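Long-range contacts in SAM-dependent methyltransferase (Pyrococcus horikoshii, PDB 1WZN), which probably transfers a methyl group from S-adenosyl-L-methionine to an unspecified substrate, and binds the product S-adenosyl-L-homocysteine: residues A9-D13 with R77-K82; T56-E61 with R86-F92; Y2-T6 with L71-M75. All coordinates share one frame; numbering follows the deposited sequence.

Interaction 1: residues A9-D13 with R77-K82; sequences AEYYD and RVARRK. With SAH (S-adenosyl-L-homocysteine), chain F; SO4 (sulfate ion), chain D.
Glu10 lays its carboxylate over the CG2 methyl of Val78, which sits 3.8 Å from OE1, and reaches past it to the end of Arg81. There the guanidinium grips the acid end-on, one nitrogen to each oxygen, both at 2.9 Å, NH1 to OE1 and NH2 to OE2. The second bond is almost straight (176°) and lies in the guanidinium plane; the first is more bent, with OE1 tilted out of that plane but using its syn lone pair. Carboxylate and guanidinium planes stand 41° apart, so the fork is twisted. A bend at chi2 turns the Glu10 chain toward the helix.

One turn of helix 73-85 apart, Arg77 and Arg81 also hold a sulfate, probably picked up from the crystallisation liquor. Arg81 NE meets sulfate O2 at 2.9 Å, and NH2, already bonded to Glu10, gives a further bond to O3; Arg77 NE reaches the same O3 at 3.1 Å. With Glu10 on one part of its edge and the anion on another, the Arg81 guanidinium is probably fixed in rotation.

This helix belongs to the Rossmann-like methyltransferase fold, and the segment Ala9-Asp13 brings the N-terminal region across it. Beside the ligand-binding pocket, Asp13 and Lys82 approach from opposite directions in a second salt bridge, OD2 to NZ at 2.7 Å, with the lysine nitrogen on the syn side but 23° out of the carboxylate plane. Thr52 bonds to Asp13 OD1, leaving each carboxylate oxygen with its own partner. Between the two salt bridges Val78 spreads its methyls, CG2 under Glu10 and CG1 3.9 Å from Asp13 OD2. Tyr12 instead turns its hydroxyl to the ligand, OH 3.3 Å from SD of S-adenosyl-L-homocysteine.

Interaction 2: residues T56-E61 with R86-F92; sequences TLELAE and RNLKIEF
Glu61 OE1 takes a hydrogen bond from Arg86 NH2 at 2.8 Å, the direct link of a salt bridge, and a second from a water that in turn accepts from Arg86 NE. The arginine approaches nearly head-on to the C-O bond; the carboxylate and guanidinium planes are turned 67° apart, and NH2 alone bonds OE1 directly, NE reaching it through the water. Another water joins NH2 to Glu58 OE1, whose own salt bridge is to Lys24, while Glu58 OE2 pairs with Arg62. Two waters and one acid thus hold the edge of the guanidinium. The Arg86 chain folds back at chi3 (57°), which sets the flat group over Leu57: CB lies 3.5 Å above the guanidinium plane, toward the rim of one face, and CD2 comes within 3.4 Å of NH1.

Leu57 is the centre of the apolar part. Its CD1 meets Ile90 CD1 at 3.7 Å and touches the edge of the Phe92 ring, with CZ 3.9 Å away, while its CB packs on Leu88 CD1. Cutting Leu57 back to an alanine is likely to open a gap beside Ile90 CD1 and the Phe92 edge and, with CD2 gone from NH1, to leave only CB against the guanidinium. Further along the helix, Ala60 CB fits against Ile90 CD1 at 3.5 Å, close enough that a short side chain suits the spot. Leu88 CD2 lies over the backbone of Glu61, and Thr56 sets CG2 against Phe92 CE1 while its OG1 bonds to Asp47.

A Schellman motif with Asn87 in its positive-phi position closes helix 73-85 and turns the chain toward strand 91-94, the outermost parallel strand on this side of the Rossmann-like sheet. Helix 54-61 packs on that connection, with helix 23-36 beside Glu58 and Leu59, and helix 73-85 touching Phe92 through Leu76, Ala79 and Ala83.

Interaction 3: residues Y2-T6 with L71-M75; sequences YELYT and LHEEM. With SAH (S-adenosyl-L-homocysteine), chain F.
Tyr5, His72 and Thr6 bury the most surface here. The His72 ring reaches into the N-terminal turn: CE1 lies 3.4 Å from Tyr2 CG, over one face of the tyrosine near its rim, while CD2 meets Thr6 CG2 at 3.4 Å. The two rings are inclined at 58°. Its ND1 gives an almost straight bond (174°) to O2' of S-adenosyl-L-homocysteine at 2.8 Å, which should fix the imidazole's rotation and hold the ribose.

Tyr5 covers that ribose from another side, with C3' 3.5 Å above the centre of one ring face. Its CB packs on Met75 CG at 3.7 Å, and the methionine sulfur lies at the ring edge, a Met-aromatic contact. Bends at chi2 and chi3 of Met75 carry CE to the ribose O3'. Tyr5 O is buried against Glu74 CB and Met75 CG without a polar partner.

His72 occupies the N-cap of helix 73-85, just beyond strand 65-70, where ribose binding is usual in Rossmann-like methyltransferases. The segment Tyr2-Thr6 lies across that helix start, between it, helix 12-15 and strand 198-208.

Helix 73-85 ties the three contacts together. Interaction 3 uses its N-terminal end, interaction 1 its middle, and interaction 2 the turn that leaves it for strand 91-94. Centres of interactions 1 and 3 are 10 Å apart, those of 1 and 2 13 Å, and those of 2 and 3 19 Å, with no touch between the last pair. Arg80 and Glu73 form a salt bridge between interactions 1 and 3, and Ala79 packs on Phe92 between 1 and 2. Along the chain the segments of the contacts alternate. In interactions 1 and 3, which both touch S-adenosyl-L-homocysteine, the N-terminal 9-13 and 2-6 lie against helix 73-85, whereas interaction 2 joins two parts of the Rossmann-like core itself.

Interaction 1: residues A9-D13 with R77-K82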
loop_
_atom_site.group_PDB
_atom_site.type_symbol
_atom_site.label_atom_id
_atom_site.label_comp_id
_atom_site.label_asym_id
_atom_site.label_seq_id
_atom_site.Cartn_x
_atom_site.Cartn_y
_atom_site.Cartn_z
ATOM N N ALA A 9 3.181 31.053 -14.214
ATOM C CA ALA A 9 2.192 31.995 -13.686
ATOM C C ALA A 9 0.873 32.047 -14.459
ATOM O O ALA A 9 -0.195 32.017 -13.857
ATOM C CB ALA A 9 2.802 33.403 -13.593
ATOM N N GLU A 10 0.942 32.131 -15.784
ATOM C CA GLU A 10 -0.273 32.194 -16.594
ATOM C C GLU A 10 -1.114 30.912 -16.521
ATOM O O GLU A 10 -2.251 30.887 -16.995
ATOM C CB GLU A 10 0.069 32.493 -18.062
ATOM C CG GLU A 10 0.670 33.871 -18.337
ATOM C CD GLU A 10 -0.250 35.023 -17.949
ATOM O OE1 GLU A 10 -1.483 34.825 -17.895
ATOM O OE2 GLU A 10 0.266 36.132 -17.709
ATOM N N TYR A 11 -0.563 29.854 -15.926
ATOM C CA TYR A 11 -1.282 28.588 -15.796
ATOM C C TYR A 11 -1.725 28.335 -14.359
ATOM O O TYR A 11 -2.425 27.362 -14.081
ATOM C CB TYR A 11 -0.400 27.418 -16.255
ATOM C CG TYR A 11 -0.022 27.470 -17.718
ATOM C CD1 TYR A 11 -0.922 27.077 -18.709
ATOM C CD2 TYR A 11 1.227 27.947 -18.112
ATOM C CE1 TYR A 11 -0.585 27.161 -20.063
ATOM C CE2 TYR A 11 1.573 28.034 -19.461
ATOM C CZ TYR A 11 0.662 27.641 -20.427
ATOM O OH TYR A 11 1.008 27.733 -21.755
ATOM N N TYR A 12 -1.319 29.209 -13.444
ATOM C CA TYR A 12 -1.674 29.044 -12.035
ATOM C C TYR A 12 -3.180 28.880 -11.784
ATOM O O TYR A 12 -3.602 27.970 -11.068
ATOM C CB TYR A 12 -1.153 30.236 -11.216
ATOM C CG TYR A 12 -1.267 30.032 -9.716
ATOM C CD1 TYR A 12 -0.277 29.342 -9.006
ATOM C CD2 TYR A 12 -2.375 30.497 -9.017
ATOM C CE1 TYR A 12 -0.398 29.125 -7.635
ATOM C CE2 TYR A 12 -2.506 30.283 -7.646
ATOM C CZ TYR A 12 -1.512 29.594 -6.964
ATOM O OH TYR A 12 -1.654 29.363 -5.618
ATOM N N ASP A 13 -3.994 29.762 -12.357
ATOM C CA ASP A 13 -5.436 29.685 -12.155
ATOM C C ASP A 13 -6.033 28.413 -12.765
ATOM O O ASP A 13 -7.061 27.920 -12.301
ATOM C CB ASP A 13 -6.130 30.932 -12.729
ATOM C CG ASP A 13 -5.881 32.178 -11.884
ATOM O OD1 ASP A 13 -5.172 32.064 -10.861
ATOM O OD2 ASP A 13 -6.393 33.264 -12.236
ATOM N N ARG A 77 0.828 40.275 -12.581
ATOM C CA ARG A 77 0.341 40.599 -13.916
ATOM C C ARG A 77 -1.045 39.994 -14.111
ATOM O O ARG A 77 -1.947 40.641 -14.648
ATOM C CB ARG A 77 1.305 40.059 -14.977
ATOM C CG ARG A 77 0.884 40.375 -16.400
ATOM C CD ARG A 77 1.905 39.880 -17.413
ATOM N NE ARG A 77 1.491 40.207 -18.775
ATOM C CZ ARG A 77 2.209 39.941 -19.863
ATOM N NH1 ARG A 77 3.389 39.340 -19.755
ATOM N NH2 ARG A 77 1.748 40.279 -21.061
ATOM N N VAL A 78 -1.203 38.746 -13.670
ATOM C CA VAL A 78 -2.474 38.038 -13.773
ATOM C C VAL A 78 -3.515 38.675 -12.863
ATOM O O VAL A 78 -4.658 38.886 -13.260
ATOM C CB VAL A 78 -2.315 36.540 -13.375
ATOM C CG1 VAL A 78 -3.666 35.821 -13.466
ATOM C CG2 VAL A 78 -1.285 35.873 -14.275
ATOM N N ALA A 79 -3.119 38.973 -11.631
ATOM C CA ALA A 79 -4.035 39.593 -10.678
ATOM C C ALA A 79 -4.588 40.925 -11.207
ATOM O O ALA A 79 -5.795 41.177 -11.143
ATOM C CB ALA A 79 -3.327 39.810 -9.341
ATOM N N ARG A 80 -3.709 41.771 -11.733
ATOM C CA ARG A 80 -4.142 43.070 -12.249
ATOM C C ARG A 80 -5.078 42.930 -13.442
ATOM O O ARG A 80 -6.031 43.700 -13.588
ATOM C CB ARG A 80 -2.932 43.926 -12.645
ATOM C CG ARG A 80 -2.046 44.337 -11.477
ATOM C CD ARG A 80 -1.078 45.426 -11.899
ATOM N NE ARG A 80 -0.139 45.789 -10.841
ATOM C CZ ARG A 80 1.108 45.338 -10.755
ATOM N NH1 ARG A 80 1.578 44.498 -11.664
ATOM N NH2 ARG A 80 1.893 45.746 -9.767
ATOM N N ARG A 81 -4.801 41.948 -14.293
ATOM C CA ARG A 81 -5.624 41.707 -15.472
ATOM C C ARG A 81 -7.046 41.354 -15.044
ATOM O O ARG A 81 -8.021 41.902 -15.569
ATOM C CB ARG A 81 -5.031 40.562 -16.299
ATOM C CG ARG A 81 -5.803 40.225 -17.571
ATOM C CD ARG A 81 -5.257 38.958 -18.221
ATOM N NE ARG A 81 -3.820 39.049 -18.458
ATOM C CZ ARG A 81 -2.948 38.105 -18.113
ATOM N NH1 ARG A 81 -3.369 36.998 -17.513
ATOM N NH2 ARG A 81 -1.657 38.270 -18.356
ATOM N N LYS A 82 -7.163 40.437 -14.085
ATOM C CA LYS A 82 -8.469 40.022 -13.597
ATOM C C LYS A 82 -9.191 41.148 -12.866
ATOM O O LYS A 82 -10.403 41.306 -13.012
ATOM C CB LYS A 82 -8.335 38.798 -12.681
ATOM C CG LYS A 82 -7.854 37.550 -13.414
ATOM C CD LYS A 82 -7.905 36.298 -12.530
ATOM C CE LYS A 82 -7.011 36.436 -11.314
ATOM N NZ LYS A 82 -7.025 35.211 -10.449
HETATM N N SAH F . -2.404 33.864 -1.891
HETATM C CA SAH F . -2.517 33.285 -3.298
HETATM C CB SAH F . -1.296 32.593 -3.837
HETATM C CG SAH F . -0.720 31.361 -3.158
HETATM S SD SAH F . 0.806 30.924 -4.107
HETATM C C SAH F . -3.779 32.310 -3.272
HETATM O O SAH F . -4.432 32.165 -2.221
HETATM O OXT SAH F . -4.058 31.725 -4.393
HETATM C "C5'" SAH F . 2.123 31.430 -3.070
HETATM C "C4'" SAH F . 2.581 32.933 -3.403
HETATM O "O4'" SAH F . 3.667 33.140 -2.492
HETATM C "C3'" SAH F . 3.188 33.156 -4.769
HETATM O "O3'" SAH F . 2.420 34.106 -5.510
HETATM C "C2'" SAH F . 4.666 33.617 -4.434
HETATM O "O2'" SAH F . 5.181 34.530 -5.394
HETATM C "C1'" SAH F . 4.508 34.199 -3.040
HETATM N N9 SAH F . 5.607 34.309 -2.276
HETATM C C8 SAH F . 6.529 33.382 -1.808
HETATM N N7 SAH F . 7.478 33.866 -1.075
HETATM C C5 SAH F . 7.201 35.260 -1.022
HETATM C C6 SAH F . 7.887 36.335 -0.362
HETATM N N6 SAH F . 8.998 36.172 0.371
HETATM N N1 SAH F . 7.315 37.578 -0.534
HETATM C C2 SAH F . 6.186 37.786 -1.272
HETATM N N3 SAH F . 5.500 36.778 -1.918
HETATM C C4 SAH F . 6.063 35.550 -1.751
HETATM S S SO4 D . -1.847 41.868 -19.676
HETATM O O1 SO4 D . -0.987 42.433 -18.620
HETATM O O2 SO4 D . -3.233 41.744 -19.182
HETATM O O3 SO4 D . -1.337 40.539 -20.062
HETATM O O4 SO4 D . -1.826 42.765 -20.849
#

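Interaction 2: residues T56-E61 with R86-F92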
loop_
_atom_site.group_PDB
_atom_site.type_symbol
_atom_site.label_atom_id
_atom_site.label_comp_id
_atom_site.label_asym_id
_atom_site.label_seq_id
_atom_site.Cartn_x
_atom_site.Cartn_y
_atom_site.Cartn_z
ATOM N N THR A 56 -7.965 37.703 -3.053
ATOM C CA THR A 56 -7.822 39.161 -3.065
ATOM C C THR A 56 -9.014 39.820 -3.769
ATOM O O THR A 56 -9.631 40.746 -3.244
ATOM C CB THR A 56 -6.530 39.578 -3.813
ATOM O OG1 THR A 56 -5.460 38.696 -3.445
ATOM C CG2 THR A 56 -6.136 41.008 -3.450
ATOM N N LEU A 57 -9.319 39.345 -4.971
ATOM C CA LEU A 57 -10.434 39.881 -5.744
ATOM C C LEU A 57 -11.780 39.579 -5.089
ATOM O O LEU A 57 -12.697 40.403 -5.130
ATOM C CB LEU A 57 -10.399 39.333 -7.176
ATOM C CG LEU A 57 -9.536 40.132 -8.170
ATOM C CD1 LEU A 57 -8.065 40.041 -7.782
ATOM C CD2 LEU A 57 -9.745 39.595 -9.576
ATOM N N GLU A 58 -11.902 38.407 -4.471
ATOM C CA GLU A 58 -13.153 38.050 -3.805
ATOM C C GLU A 58 -13.413 39.034 -2.656
ATOM O O GLU A 58 -14.542 39.500 -2.461
ATOM C CB GLU A 58 -13.078 36.606 -3.290
ATOM C CG GLU A 58 -14.333 36.103 -2.578
ATOM C CD GLU A 58 -15.604 36.234 -3.408
ATOM O OE1 GLU A 58 -15.540 36.088 -4.647
ATOM O OE2 GLU A 58 -16.678 36.464 -2.808
ATOM N N LEU A 59 -12.365 39.356 -1.899
ATOM C CA LEU A 59 -12.487 40.314 -0.799
ATOM C C LEU A 59 -12.838 41.696 -1.361
ATOM O O LEU A 59 -13.686 42.403 -0.813
ATOM C CB LEU A 59 -11.168 40.390 -0.010
ATOM C CG LEU A 59 -10.940 39.266 1.015
ATOM C CD1 LEU A 59 -9.469 39.158 1.406
ATOM C CD2 LEU A 59 -11.801 39.558 2.241
ATOM N N ALA A 60 -12.187 42.082 -2.454
ATOM C CA ALA A 60 -12.456 43.386 -3.066
ATOM C C ALA A 60 -13.904 43.473 -3.531
ATOM O O ALA A 60 -14.575 44.490 -3.342
ATOM C CB ALA A 60 -11.523 43.615 -4.252
ATOM N N GLU A 61 -14.376 42.402 -4.151
ATOM C CA GLU A 61 -15.741 42.356 -4.653
ATOM C C GLU A 61 -16.755 42.639 -3.546
ATOM O O GLU A 61 -17.867 43.093 -3.783
ATOM C CB GLU A 61 -15.988 40.963 -5.242
ATOM C CG GLU A 61 -17.310 40.875 -6.012
ATOM C CD GLU A 61 -17.443 39.509 -6.657
ATOM O OE1 GLU A 61 -16.616 39.173 -7.497
ATOM O OE2 GLU A 61 -18.401 38.809 -6.342
ATOM N N ARG A 86 -12.792 42.835 -13.995
ATOM C CA ARG A 86 -13.931 42.816 -13.087
ATOM C C ARG A 86 -14.242 44.177 -12.468
ATOM O O ARG A 86 -15.129 44.291 -11.627
ATOM C CB ARG A 86 -13.693 41.754 -12.005
ATOM C CG ARG A 86 -13.603 40.341 -12.593
ATOM C CD ARG A 86 -12.988 39.320 -11.623
ATOM N NE ARG A 86 -13.704 39.225 -10.353
ATOM C CZ ARG A 86 -13.417 38.339 -9.400
ATOM N NH1 ARG A 86 -12.429 37.467 -9.573
ATOM N NH2 ARG A 86 -14.108 38.332 -8.271
ATOM N N ASN A 87 -13.527 45.207 -12.916
ATOM C CA ASN A 87 -13.726 46.572 -12.423
ATOM C C ASN A 87 -13.501 46.691 -10.918
ATOM O O ASN A 87 -14.178 47.463 -10.233
ATOM C CB ASN A 87 -15.138 47.062 -12.757
ATOM C CG ASN A 87 -15.421 47.049 -14.246
ATOM O OD1 ASN A 87 -14.667 47.612 -15.038
ATOM N ND2 ASN A 87 -16.513 46.406 -14.632
ATOM N N LEU A 88 -12.545 45.925 -10.409
ATOM C CA LEU A 88 -12.234 45.957 -8.991
ATOM C C LEU A 88 -10.990 46.808 -8.807
ATOM O O LEU A 88 -10.024 46.687 -9.560
ATOM C CB LEU A 88 -12.009 44.534 -8.468
ATOM C CG LEU A 88 -13.276 43.671 -8.524
ATOM C CD1 LEU A 88 -12.955 42.218 -8.176
ATOM C CD2 LEU A 88 -14.317 44.245 -7.563
ATOM N N LYS A 89 -11.034 47.690 -7.817
ATOM C CA LYS A 89 -9.917 48.576 -7.539
ATOM C C LYS A 89 -9.078 48.002 -6.403
ATOM O O LYS A 89 -9.494 48.008 -5.243
ATOM C CB LYS A 89 -10.441 49.969 -7.173
ATOM C CG LYS A 89 -11.236 50.636 -8.290
ATOM C CD LYS A 89 -11.601 52.078 -7.946
ATOM C CE LYS A 89 -12.321 52.751 -9.112
ATOM N NZ LYS A 89 -12.670 54.170 -8.823
ATOM N N ILE A 90 -7.907 47.489 -6.757
ATOM C CA ILE A 90 -6.996 46.895 -5.784
ATOM C C ILE A 90 -5.596 47.411 -6.060
ATOM O O ILE A 90 -5.193 47.538 -7.213
ATOM C CB ILE A 90 -6.957 45.345 -5.910
ATOM C CG1 ILE A 90 -8.348 44.762 -5.634
ATOM C CG2 ILE A 90 -5.915 44.766 -4.948
ATOM C CD1 ILE A 90 -8.489 43.281 -5.991
ATOM N N GLU A 91 -4.862 47.726 -5.004
ATOM C CA GLU A 91 -3.499 48.195 -5.165
ATOM C C GLU A 91 -2.578 46.974 -5.072
ATOM O O GLU A 91 -2.423 46.386 -3.999
ATOM C CB GLU A 91 -3.147 49.212 -4.068
ATOM C CG GLU A 91 -1.667 49.575 -4.009
ATOM C CD GLU A 91 -1.362 50.669 -3.002
ATOM O OE1 GLU A 91 -2.052 50.745 -1.962
ATOM O OE2 GLU A 91 -0.416 51.448 -3.247
ATOM N N PHE A 92 -1.995 46.582 -6.200
ATOM C CA PHE A 92 -1.080 45.445 -6.229
ATOM C C PHE A 92 0.358 45.962 -6.213
ATOM O O PHE A 92 0.726 46.836 -7.003
ATOM C CB PHE A 92 -1.339 44.587 -7.475
ATOM C CG PHE A 92 -2.559 43.713 -7.361
ATOM C CD1 PHE A 92 -2.578 42.640 -6.469
ATOM C CD2 PHE A 92 -3.694 43.968 -8.123
ATOM C CE1 PHE A 92 -3.715 41.829 -6.339
ATOM C CE2 PHE A 92 -4.831 43.170 -8.004
ATOM C CZ PHE A 92 -4.844 42.097 -7.112
HETATM O O HOH W 1 -13.958 35.840 -6.821
HETATM O O HOH W 2 -16.521 39.986 -10.313
#

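Interaction 3: residues Y2-T6 with L71-M75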
loop_
_atom_site.group_PDB
_atom_site.type_symbol
_atom_site.label_atom_id
_atom_site.label_comp_id
_atom_site.label_asym_id
_atom_site.label_seq_id
_atom_site.Cartn_x
_atom_site.Cartn_y
_atom_site.Cartn_z
ATOM N N TYR A 2 10.231 28.569 -7.193
ATOM C CA TYR A 2 9.296 29.562 -7.712
ATOM C C TYR A 2 8.898 29.384 -9.177
ATOM O O TYR A 2 8.278 30.279 -9.754
ATOM C CB TYR A 2 9.850 30.978 -7.523
ATOM C CG TYR A 2 10.272 31.310 -6.106
ATOM C CD1 TYR A 2 9.455 31.000 -5.018
ATOM C CD2 TYR A 2 11.472 31.978 -5.864
ATOM C CE1 TYR A 2 9.822 31.355 -3.718
ATOM C CE2 TYR A 2 11.851 32.337 -4.570
ATOM C CZ TYR A 2 11.021 32.025 -3.504
ATOM O OH TYR A 2 11.385 32.400 -2.231
ATOM N N GLU A 3 9.238 28.245 -9.780
ATOM C CA GLU A 3 8.877 27.997 -11.181
ATOM C C GLU A 3 7.377 28.172 -11.406
ATOM O O GLU A 3 6.940 28.591 -12.479
ATOM C CB GLU A 3 9.243 26.570 -11.606
ATOM C CG GLU A 3 10.715 26.232 -11.598
ATOM C CD GLU A 3 11.304 26.161 -10.202
ATOM O OE1 GLU A 3 10.567 25.850 -9.227
ATOM O OE2 GLU A 3 12.522 26.398 -10.091
ATOM N N LEU A 4 6.594 27.823 -10.394
ATOM C CA LEU A 4 5.140 27.917 -10.473
ATOM C C LEU A 4 4.632 29.356 -10.539
ATOM O O LEU A 4 3.554 29.617 -11.074
ATOM C CB LEU A 4 4.523 27.213 -9.263
ATOM C CG LEU A 4 3.004 27.089 -9.165
ATOM C CD1 LEU A 4 2.474 26.251 -10.325
ATOM C CD2 LEU A 4 2.642 26.443 -7.832
ATOM N N TYR A 5 5.425 30.288 -10.014
ATOM C CA TYR A 5 5.037 31.696 -9.958
ATOM C C TYR A 5 5.670 32.592 -11.007
ATOM O O TYR A 5 5.396 33.796 -11.061
ATOM C CB TYR A 5 5.351 32.227 -8.563
ATOM C CG TYR A 5 4.888 31.265 -7.500
ATOM C CD1 TYR A 5 3.592 30.759 -7.526
ATOM C CD2 TYR A 5 5.746 30.831 -6.490
ATOM C CE1 TYR A 5 3.156 29.849 -6.584
ATOM C CE2 TYR A 5 5.317 29.915 -5.535
ATOM C CZ TYR A 5 4.021 29.428 -5.593
ATOM O OH TYR A 5 3.575 28.505 -4.682
ATOM N N THR A 6 6.516 32.006 -11.840
ATOM C CA THR A 6 7.163 32.754 -12.905
ATOM C C THR A 6 6.802 32.173 -14.271
ATOM O O THR A 6 5.928 32.660 -14.975
ATOM C CB THR A 6 8.679 32.726 -12.676
ATOM O OG1 THR A 6 9.115 31.374 -12.493
ATOM C CG2 THR A 6 9.032 33.532 -11.426
ATOM N N LEU A 71 5.967 38.724 -4.372
ATOM C CA LEU A 71 7.353 38.775 -4.793
ATOM C C LEU A 71 7.497 38.725 -6.311
ATOM O O LEU A 71 8.414 39.322 -6.873
ATOM C CB LEU A 71 8.120 37.595 -4.175
ATOM C CG LEU A 71 9.625 37.502 -4.440
ATOM C CD1 LEU A 71 10.325 38.734 -3.876
ATOM C CD2 LEU A 71 10.174 36.236 -3.782
ATOM N N HIS A 72 6.582 38.026 -6.976
ATOM C CA HIS A 72 6.676 37.871 -8.418
ATOM C C HIS A 72 5.715 38.677 -9.283
ATOM O O HIS A 72 4.495 38.534 -9.197
ATOM C CB HIS A 72 6.566 36.384 -8.769
ATOM C CG HIS A 72 7.654 35.550 -8.166
ATOM N ND1 HIS A 72 7.485 34.830 -7.004
ATOM C CD2 HIS A 72 8.944 35.370 -8.538
ATOM C CE1 HIS A 72 8.625 34.242 -6.684
ATOM N NE2 HIS A 72 9.525 34.553 -7.598
ATOM N N GLU A 73 6.301 39.510 -10.134
ATOM C CA GLU A 73 5.556 40.358 -11.053
ATOM C C GLU A 73 4.718 39.511 -12.008
ATOM O O GLU A 73 3.647 39.932 -12.448
ATOM C CB GLU A 73 6.538 41.222 -11.851
ATOM C CG GLU A 73 5.887 42.305 -12.686
ATOM C CD GLU A 73 5.028 43.230 -11.848
ATOM O OE1 GLU A 73 5.507 43.704 -10.797
ATOM O OE2 GLU A 73 3.873 43.481 -12.244
ATOM N N GLU A 74 5.203 38.313 -12.332
ATOM C CA GLU A 74 4.461 37.442 -13.240
ATOM C C GLU A 74 3.092 37.071 -12.662
ATOM O O GLU A 74 2.113 36.915 -13.402
ATOM C CB GLU A 74 5.263 36.171 -13.549
ATOM C CG GLU A 74 6.585 36.433 -14.272
ATOM C CD GLU A 74 7.767 36.545 -13.325
ATOM O OE1 GLU A 74 7.589 37.056 -12.195
ATOM O OE2 GLU A 74 8.879 36.130 -13.714
ATOM N N MET A 75 3.024 36.920 -11.341
ATOM C CA MET A 75 1.757 36.593 -10.687
ATOM C C MET A 75 0.872 37.837 -10.623
ATOM O O MET A 75 -0.328 37.773 -10.909
ATOM C CB MET A 75 2.001 36.061 -9.270
ATOM C CG MET A 75 2.752 34.729 -9.219
ATOM S SD MET A 75 1.775 33.352 -9.873
ATOM C CE MET A 75 0.691 33.047 -8.517
HETATM N N SAH F . -2.404 33.864 -1.891
HETATM C CA SAH F . -2.517 33.285 -3.298
HETATM C CB SAH F . -1.296 32.593 -3.837
HETATM C CG SAH F . -0.720 31.361 -3.158
HETATM S SD SAH F . 0.806 30.924 -4.107
HETATM C C SAH F . -3.779 32.310 -3.272
HETATM O O SAH F . -4.432 32.165 -2.221
HETATM O OXT SAH F . -4.058 31.725 -4.393
HETATM C "C5'" SAH F . 2.123 31.430 -3.070
HETATM C "C4'" SAH F . 2.581 32.933 -3.403
HETATM O "O4'" SAH F . 3.667 33.140 -2.492
HETATM C "C3'" SAH F . 3.188 33.156 -4.769
HETATM O "O3'" SAH F . 2.420 34.106 -5.510
HETATM C "C2'" SAH F . 4.666 33.617 -4.434
HETATM O "O2'" SAH F . 5.181 34.530 -5.394
HETATM C "C1'" SAH F . 4.508 34.199 -3.040
HETATM N N9 SAH F . 5.607 34.309 -2.276
HETATM C C8 SAH F . 6.529 33.382 -1.808
HETATM N N7 SAH F . 7.478 33.866 -1.075
HETATM C C5 SAH F . 7.201 35.260 -1.022
HETATM C C6 SAH F . 7.887 36.335 -0.362
HETATM N N6 SAH F . 8.998 36.172 0.371
HETATM N N1 SAH F . 7.315 37.578 -0.534
HETATM C C2 SAH F . 6.186 37.786 -1.272
HETATM N N3 SAH F . 5.500 36.778 -1.918
HETATM C C4 SAH F . 6.063 35.550 -1.751
#